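Local coordinates for protein twin-arginine translocation pathway signal (Rhodoferax ferrireducens, PDB 5IM2) that binds benzoate as the solute-binding protein of a TRAP transport system and probably delivers it to the membrane components for uptake, at residues Trp113-Tyr118 and Ala261-Ala266. Sequence-based numbering, arbitrary orientation.
With BEZ (benzoic acid), chain B.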
ATOM      1  N   TRP A 113      -5.243  -9.971  -1.341  1.00 13.00           N
ATOM      2  CA  TRP A 113      -4.853  -8.640  -0.893  1.00 13.93           C
ATOM      3  C   TRP A 113      -3.510  -8.345  -1.544  1.00 15.34           C
ATOM      4  O   TRP A 113      -2.552  -9.119  -1.367  1.00 14.41           O
ATOM      5  CB  TRP A 113      -4.748  -8.571   0.638  1.00 15.96           C
ATOM      6  CG  TRP A 113      -4.432  -7.245   1.260  1.00 13.14           C
ATOM      7  CD1 TRP A 113      -5.328  -6.281   1.635  1.00 12.90           C
ATOM      8  CD2 TRP A 113      -3.146  -6.778   1.664  1.00 13.02           C
ATOM      9  NE1 TRP A 113      -4.662  -5.222   2.227  1.00 13.34           N
ATOM     10  CE2 TRP A 113      -3.332  -5.519   2.284  1.00 15.04           C
ATOM     11  CE3 TRP A 113      -1.850  -7.299   1.571  1.00 14.82           C
ATOM     12  CZ2 TRP A 113      -2.279  -4.765   2.786  1.00 19.59           C
ATOM     13  CZ3 TRP A 113      -0.809  -6.551   2.065  1.00 13.87           C
ATOM     14  CH2 TRP A 113      -1.028  -5.310   2.682  1.00 16.43           C
ATOM     15  N   THR A 114      -3.464  -7.290  -2.343  1.00 13.91           N
ATOM     16  CA  THR A 114      -2.272  -6.978  -3.130  1.00 11.44           C
ATOM     17  C   THR A 114      -2.126  -5.471  -3.303  1.00 15.94           C
ATOM     18  O   THR A 114      -3.026  -4.694  -2.980  1.00 15.73           O
ATOM     19  CB  THR A 114      -2.315  -7.678  -4.503  1.00 18.93           C
ATOM     20  OG1 THR A 114      -1.000  -7.701  -5.081  1.00 16.98           O
ATOM     21  CG2 THR A 114      -3.298  -6.957  -5.466  1.00 17.27           C
ATOM     22  N   ILE A 115      -0.965  -5.067  -3.810  1.00 15.45           N
ATOM     23  CA  ILE A 115      -0.735  -3.708  -4.292  1.00 21.76           C
ATOM     24  C   ILE A 115      -1.065  -3.668  -5.787  1.00 16.50           C
ATOM     25  O   ILE A 115      -0.384  -4.356  -6.578  1.00 13.98           O
ATOM     26  CB  ILE A 115       0.717  -3.276  -4.033  1.00 13.31           C
ATOM     27  CG1 ILE A 115       0.963  -3.170  -2.519  1.00 15.65           C
ATOM     28  CG2 ILE A 115       1.048  -1.964  -4.738  1.00 17.72           C
ATOM     29  CD1 ILE A 115       2.340  -2.664  -2.060  1.00 15.85           C
ATOM     30  N   PRO A 116      -2.087  -2.892  -6.218  1.00 18.56           N
ATOM     31  CA  PRO A 116      -2.376  -2.789  -7.660  1.00 18.83           C
ATOM     32  C   PRO A 116      -1.152  -2.472  -8.511  1.00 17.77           C
ATOM     33  O   PRO A 116      -0.980  -3.110  -9.548  1.00 19.74           O
ATOM     34  CB  PRO A 116      -3.438  -1.680  -7.719  1.00 18.58           C
ATOM     35  CG  PRO A 116      -4.127  -1.784  -6.357  1.00 19.16           C
ATOM     36  CD  PRO A 116      -3.017  -2.084  -5.409  1.00 15.14           C
ATOM     37  N   GLY A 117      -0.290  -1.543  -8.071  1.00 15.66           N
ATOM     38  CA  GLY A 117       0.874  -1.112  -8.838  1.00 15.70           C
ATOM     39  C   GLY A 117       1.979  -2.144  -8.939  1.00 15.02           C
ATOM     40  O   GLY A 117       2.956  -1.912  -9.647  1.00 17.45           O
ATOM     41  N   TYR A 118       1.866  -3.279  -8.243  1.00 12.07           N
ATOM     42  CA  TYR A 118       2.753  -4.398  -8.568  1.00 12.84           C
ATOM     43  C   TYR A 118       2.577  -4.876 -10.012  1.00 18.96           C
ATOM     44  O   TYR A 118       3.468  -5.546 -10.538  1.00 21.15           O
ATOM     45  CB  TYR A 118       2.487  -5.578  -7.629  1.00 18.96           C
ATOM     46  CG  TYR A 118       3.081  -5.504  -6.228  1.00 13.05           C
ATOM     47  CD1 TYR A 118       3.868  -4.431  -5.797  1.00 13.06           C
ATOM     48  CD2 TYR A 118       2.808  -6.521  -5.300  1.00 16.06           C
ATOM     49  CE1 TYR A 118       4.406  -4.398  -4.495  1.00 15.25           C
ATOM     50  CE2 TYR A 118       3.337  -6.507  -4.040  1.00 17.80           C
ATOM     51  CZ  TYR A 118       4.148  -5.456  -3.621  1.00 13.59           C
ATOM     52  OH  TYR A 118       4.660  -5.506  -2.337  1.00 19.04           O
ATOM     53  N   ALA A 261       1.478   3.729  -0.546  1.00 16.35           N
ATOM     54  CA  ALA A 261       1.062   2.801  -1.586  1.00 17.55           C
ATOM     55  C   ALA A 261      -0.369   2.357  -1.320  1.00 13.83           C
ATOM     56  O   ALA A 261      -0.820   2.337  -0.185  1.00 16.17           O
ATOM     57  CB  ALA A 261       1.997   1.587  -1.662  1.00 17.28           C
ATOM     58  N   THR A 262      -1.078   2.019  -2.391  1.00 12.73           N
ATOM     59  CA  THR A 262      -2.445   1.552  -2.313  1.00 13.48           C
ATOM     60  C   THR A 262      -2.507   0.040  -2.332  1.00 14.66           C
ATOM     61  O   THR A 262      -1.673  -0.635  -2.932  1.00 13.45           O
ATOM     62  CB  THR A 262      -3.300   2.096  -3.456  1.00 14.11           C
ATOM     63  OG1 THR A 262      -2.769   1.685  -4.714  1.00 22.54           O
ATOM     64  CG2 THR A 262      -3.343   3.576  -3.389  1.00 14.89           C
ATOM     65  N   PHE A 263      -3.533  -0.474  -1.672  1.00 11.44           N
ATOM     66  CA  PHE A 263      -3.801  -1.894  -1.586  1.00 14.20           C
ATOM     67  C   PHE A 263      -5.259  -2.133  -1.921  1.00 15.31           C
ATOM     68  O   PHE A 263      -6.117  -1.298  -1.609  1.00 14.94           O
ATOM     69  CB  PHE A 263      -3.538  -2.442  -0.158  1.00 14.14           C
ATOM     70  CG  PHE A 263      -2.139  -2.240   0.315  1.00 13.38           C
ATOM     71  CD1 PHE A 263      -1.733  -1.018   0.793  1.00 15.00           C
ATOM     72  CD2 PHE A 263      -1.209  -3.289   0.247  1.00 15.54           C
ATOM     73  CE1 PHE A 263      -0.433  -0.835   1.207  1.00 17.16           C
ATOM     74  CE2 PHE A 263       0.080  -3.107   0.665  1.00 15.21           C
ATOM     75  CZ  PHE A 263       0.462  -1.864   1.158  1.00 16.52           C
ATOM     76  N   VAL A 264      -5.523  -3.286  -2.521  1.00 14.64           N
ATOM     77  CA  VAL A 264      -6.879  -3.731  -2.814  1.00 11.59           C
ATOM     78  C   VAL A 264      -7.113  -5.104  -2.194  1.00 16.76           C
ATOM     79  O   VAL A 264      -6.255  -5.996  -2.268  1.00 14.64           O
ATOM     80  CB  VAL A 264      -7.158  -3.751  -4.329  1.00 16.62           C
ATOM     81  CG1 VAL A 264      -6.272  -4.748  -5.019  1.00 17.90           C
ATOM     82  CG2 VAL A 264      -8.635  -4.039  -4.572  1.00 15.38           C
ATOM     83  N   LEU A 265      -8.297  -5.262  -1.565  1.00 14.76           N
ATOM     84  CA  LEU A 265      -8.803  -6.538  -1.093  1.00 14.56           C
ATOM     85  C   LEU A 265      -9.894  -6.891  -2.088  1.00 14.83           C
ATOM     86  O   LEU A 265     -10.951  -6.245  -2.099  1.00 14.23           O
ATOM     87  CB  LEU A 265      -9.353  -6.445   0.333  1.00 15.06           C
ATOM     88  CG  LEU A 265      -9.921  -7.702   0.971  1.00 17.01           C
ATOM     89  CD1 LEU A 265      -8.800  -8.712   1.202  1.00 16.31           C
ATOM     90  CD2 LEU A 265     -10.610  -7.313   2.268  1.00 18.29           C
ATOM     91  N   ALA A 266      -9.614  -7.855  -2.952  1.00 14.51           N
ATOM     92  CA  ALA A 266     -10.478  -8.181  -4.076  1.00 17.99           C
ATOM     93  C   ALA A 266     -10.963  -9.633  -4.041  1.00 21.90           C
ATOM     94  O   ALA A 266     -10.194 -10.555  -3.725  1.00 17.53           O
ATOM     95  CB  ALA A 266      -9.722  -7.912  -5.394  1.00 16.58           C
TER
HETATM   96  C   BEZ B 401       5.549  -2.550  -0.114  1.00 12.40           C
HETATM   97  O1  BEZ B 401       6.199  -1.465  -0.083  1.00 13.97           O
HETATM   98  O2  BEZ B 401       5.654  -3.301  -1.112  1.00 17.04           O
HETATM   99  C1  BEZ B 401       4.689  -2.943   1.050  1.00 13.02           C
HETATM  100  C2  BEZ B 401       3.964  -4.130   1.003  1.00 15.01           C
HETATM  101  C3  BEZ B 401       3.196  -4.492   2.111  1.00 15.09           C
HETATM  102  C4  BEZ B 401       3.148  -3.662   3.219  1.00 11.97           C
HETATM  103  C5  BEZ B 401       3.851  -2.473   3.250  1.00 16.58           C
HETATM  104  C6  BEZ B 401       4.633  -2.109   2.148  1.00 16.22           C
HETATM  105  O   HOH W   1      -0.970   0.637  -6.412  1.00 24.96           O
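T114 and V264 form a hydrogen-bonded antiparallel pair. They join strand 111-114 to strand 262-267 in the mixed five-stranded sheet of one lobe of this two-lobed solute-binding fold. T114 N donates a hydrogen bond to V264 O at 3.1 Å, and V264 N donates one to T114 O at 2.9 Å. On the same sheet face, T114 CG2 lies beside V264 CG1.

W113 and L265 are the next, non-hydrogen-bonded pair and point to the other face. W113 CB rests against L265 CD1. The indole CG is anti to the backbone N (chi1 -177°), and the side chain extends across to F263 of the neighbouring strand. CD1 passes V264 O at 4.0 Å. NE1 passes F263 CB and bonds to Q166 OE1 of strand 161-167. F263 CD2 lies over one face of the indole, toward its rim. The planes differ by only 13°, yet the rings are displaced, with the centroids of the six-membered indole ring and the phenyl 4.4 Å apart. Benzoate C3 lies at the indole edge, near its plane. With an alanine at W113, Q166 OE1 is likely to lose its indole partner and F263 to be less firmly fixed on that side.

I115 fills the other flank of the phenyl ring. Its CG1 touches F263 CE2 at 3.3 Å, and its CD1 reaches on to benzoate O2. F263 CE2 in turn meets benzoate C3 near the plane of the phenyl ring. Beyond the strand, a short 3-10 turn brings Y118 to the pocket, with I115 CB over the centre of its ring. Y118 OH donates to benzoate O2 at 2.7 Å, while R192 also binds the ligand. P116 CD packs on T262 O, and one water links G117 N, at 2.8 Å, to T262 OG1.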